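Local coordinates for manganese-containing pseudocatalase (PDB 2V8U) that breaks down hydrogen peroxide to water and oxygen as a catalase, using a pair of manganese ions bound in each subunit, at the interface of chains A and B. Numbering follows the deposited sequence. Chains: chain A/B, Manganese-containing pseudocatalase.

The interface of chains A and B. Residues chain A 25, 128, 164-165, 168; chain B 104, 107-108, 113, 117.
A mostly apolar subunit-subunit patch, built around the side chains of A:Met168 and B:Ile117, joins two copies of the catalase within the deposited hexamer and probably helps to hold that assembly together. A:Met168 follows the end of helix 144-166 and lies over the segment of chain B that runs from B:Leu104 into the 3-10 helix 105-109. Its CG packs 3.6 Å from CB of B:Leu104, the two side chains passing at a slant. The chain then bends at chi3 (62°), which carries the methyl CE to the backbone of B:Ala107 and B:Lys108, with CE 3.5 Å from the carbonyl O of B:Ala107. On the thioether sulfur, SD, the B:Ile117 side chain crosses at about a right angle, its CG1 3.7 Å away. From there the isoleucine's longer branch continues into chain A, and its terminal CD1 settles among CG2 of A:Val165, SD of A:Met168 and CB of A:Ala128, 3.9 Å from the last. A:Val165 presents CG2 because CG1 is turned anti to its own backbone N (chi1 172°).

A polar bond borders this greasy core. The extended side chain of A:Arg164 runs past the backbone of B:Ile117, where its CD also rests near the carbonyl, and its NH1 donates to O of B:Ile117 at 2.8 Å. With an alanine here the guanidinium is gone, and the B:Ile117 carbonyl at the end of helix 114-117 would probably lose its cross-subunit donor and leave that end less firmly held. In the bond itself, the oxygen of B:Ile117 lies nearly in the guanidinium plane, while NH1 of A:Arg164 sits 43° out of the carbonyl plane.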
ATOM      1  N   ALA A  25       5.379   3.302 -20.190  1.00  6.61           N
ATOM      2  CA  ALA A  25       4.783   4.635 -20.123  1.00  6.88           C
ATOM      3  C   ALA A  25       3.271   4.567 -20.355  1.00  6.63           C
ATOM      4  O   ALA A  25       2.473   5.188 -19.626  1.00  6.82           O
ATOM      5  CB  ALA A  25       5.431   5.552 -21.143  1.00  7.47           C
ATOM      6  N   ALA A 128       2.724   3.625 -14.599  1.00  6.53           N
ATOM      7  CA  ALA A 128       4.038   3.812 -15.192  1.00  6.84           C
ATOM      8  C   ALA A 128       5.186   3.655 -14.229  1.00  6.37           C
ATOM      9  O   ALA A 128       6.352   3.598 -14.687  1.00  7.48           O
ATOM     10  CB  ALA A 128       4.136   5.170 -15.895  1.00  7.80           C
ATOM     11  N   ARG A 164       0.785  13.872 -22.320  1.00  6.78           N
ATOM     12  CA  ARG A 164       2.178  13.725 -21.914  1.00  6.98           C
ATOM     13  C   ARG A 164       2.761  12.411 -22.422  1.00  7.02           C
ATOM     14  O   ARG A 164       3.887  12.375 -22.912  1.00  7.64           O
ATOM     15  CB  ARG A 164       2.292  13.891 -20.416  1.00  7.20           C
ATOM     16  CG  ARG A 164       2.021  15.323 -19.963  1.00  7.06           C
ATOM     17  CD  ARG A 164       1.820  15.434 -18.460  1.00  7.30           C
ATOM     18  NE  ARG A 164       1.648  16.842 -18.085  1.00  7.48           N
ATOM     19  CZ  ARG A 164       1.397  17.259 -16.854  1.00  6.97           C
ATOM     20  NH1 ARG A 164       1.143  16.386 -15.901  1.00  8.37           N
ATOM     21  NH2 ARG A 164       1.365  18.547 -16.611  1.00  8.69           N
ATOM     22  N   VAL A 165       2.014  11.303 -22.262  1.00  7.00           N
ATOM     23  CA  VAL A 165       2.503  10.021 -22.787  1.00  6.88           C
ATOM     24  C   VAL A 165       2.647  10.076 -24.311  1.00  7.30           C
ATOM     25  O   VAL A 165       3.621   9.560 -24.855  1.00  7.73           O
ATOM     26  CB  VAL A 165       1.620   8.868 -22.316  1.00  7.13           C
ATOM     27  CG1 VAL A 165       1.995   7.562 -22.999  1.00  7.78           C
ATOM     28  CG2 VAL A 165       1.709   8.705 -20.784  1.00  8.10           C
ATOM     29  N   MET A 168       5.916  11.299 -25.285  1.00  8.27           N
ATOM     30  CA  MET A 168       7.014  10.392 -24.961  1.00  8.53           C
ATOM     31  C   MET A 168       7.229   9.304 -25.964  1.00  9.33           C
ATOM     32  O   MET A 168       8.327   8.758 -26.016  1.00 11.34           O
ATOM     33  CB  MET A 168       6.763   9.765 -23.553  0.65  9.43           C
ATOM     34  CG  MET A 168       6.701  10.812 -22.410  0.65  9.06           C
ATOM     35  SD  MET A 168       6.061  10.124 -20.839  0.65  9.83           S
ATOM     36  CE  MET A 168       7.254   8.903 -20.461  0.65 11.80           C
TER
ATOM     37  N   LEU B 104       8.959  14.924 -25.248  1.00  9.10           N
ATOM     38  CA  LEU B 104       9.245  14.221 -24.005  1.00  9.18           C
ATOM     39  C   LEU B 104       9.858  12.850 -24.280  1.00  8.87           C
ATOM     40  O   LEU B 104       9.868  11.993 -23.387  1.00  8.64           O
ATOM     41  CB  LEU B 104       8.029  14.132 -23.102  1.00  8.50           C
ATOM     42  CG  LEU B 104       7.441  15.462 -22.643  1.00  9.18           C
ATOM     43  CD1 LEU B 104       6.230  15.202 -21.771  1.00  9.33           C
ATOM     44  CD2 LEU B 104       8.445  16.348 -21.926  1.00 10.11           C
ATOM     45  N   ALA B 107      11.990  11.100 -21.706  1.00  8.42           N
ATOM     46  CA  ALA B 107      11.377  10.685 -20.440  1.00  8.80           C
ATOM     47  C   ALA B 107      10.885   9.259 -20.502  1.00  9.00           C
ATOM     48  O   ALA B 107      10.651   8.648 -19.468  1.00  9.81           O
ATOM     49  CB  ALA B 107      10.255  11.617 -20.099  1.00  9.58           C
ATOM     50  N   LYS B 108      10.739   8.690 -21.706  1.00  8.81           N
ATOM     51  CA  LYS B 108      10.354   7.288 -21.843  1.00  9.48           C
ATOM     52  C   LYS B 108      11.358   6.373 -21.132  1.00  8.36           C
ATOM     53  O   LYS B 108      10.991   5.278 -20.699  1.00  8.70           O
ATOM     54  CB  LYS B 108      10.260   6.926 -23.358  1.00 10.69           C
ATOM     55  CG  LYS B 108       9.510   5.653 -23.632  1.00 11.76           C
ATOM     56  CD  LYS B 108       9.514   5.307 -25.107  1.00 11.21           C
ATOM     57  CE  LYS B 108      10.806   4.733 -25.524  1.00 13.21           C
ATOM     58  NZ  LYS B 108      10.821   4.211 -26.939  1.00 14.28           N
ATOM     59  N   ALA B 113       9.330   8.081 -14.591  1.00  6.92           N
ATOM     60  CA  ALA B 113       8.439   8.671 -15.604  1.00  7.18           C
ATOM     61  C   ALA B 113       7.320   9.472 -14.958  1.00  6.53           C
ATOM     62  O   ALA B 113       6.776  10.376 -15.623  1.00  7.12           O
ATOM     63  CB  ALA B 113       7.868   7.560 -16.486  1.00  9.23           C
ATOM     64  N   ILE B 117       4.717  12.596 -16.236  1.00  7.78           N
ATOM     65  CA  ILE B 117       3.334  12.230 -16.523  1.00  8.09           C
ATOM     66  C   ILE B 117       2.420  12.816 -15.457  1.00  8.35           C
ATOM     67  O   ILE B 117       1.517  13.583 -15.770  1.00 11.78           O
ATOM     68  CB  ILE B 117       3.156  10.705 -16.662  1.00  7.68           C
ATOM     69  CG1 ILE B 117       4.057  10.148 -17.752  1.00  8.31           C
ATOM     70  CG2 ILE B 117       1.691  10.384 -16.882  1.00  8.30           C
ATOM     71  CD1 ILE B 117       4.129   8.643 -17.770  1.00  8.54           C
TER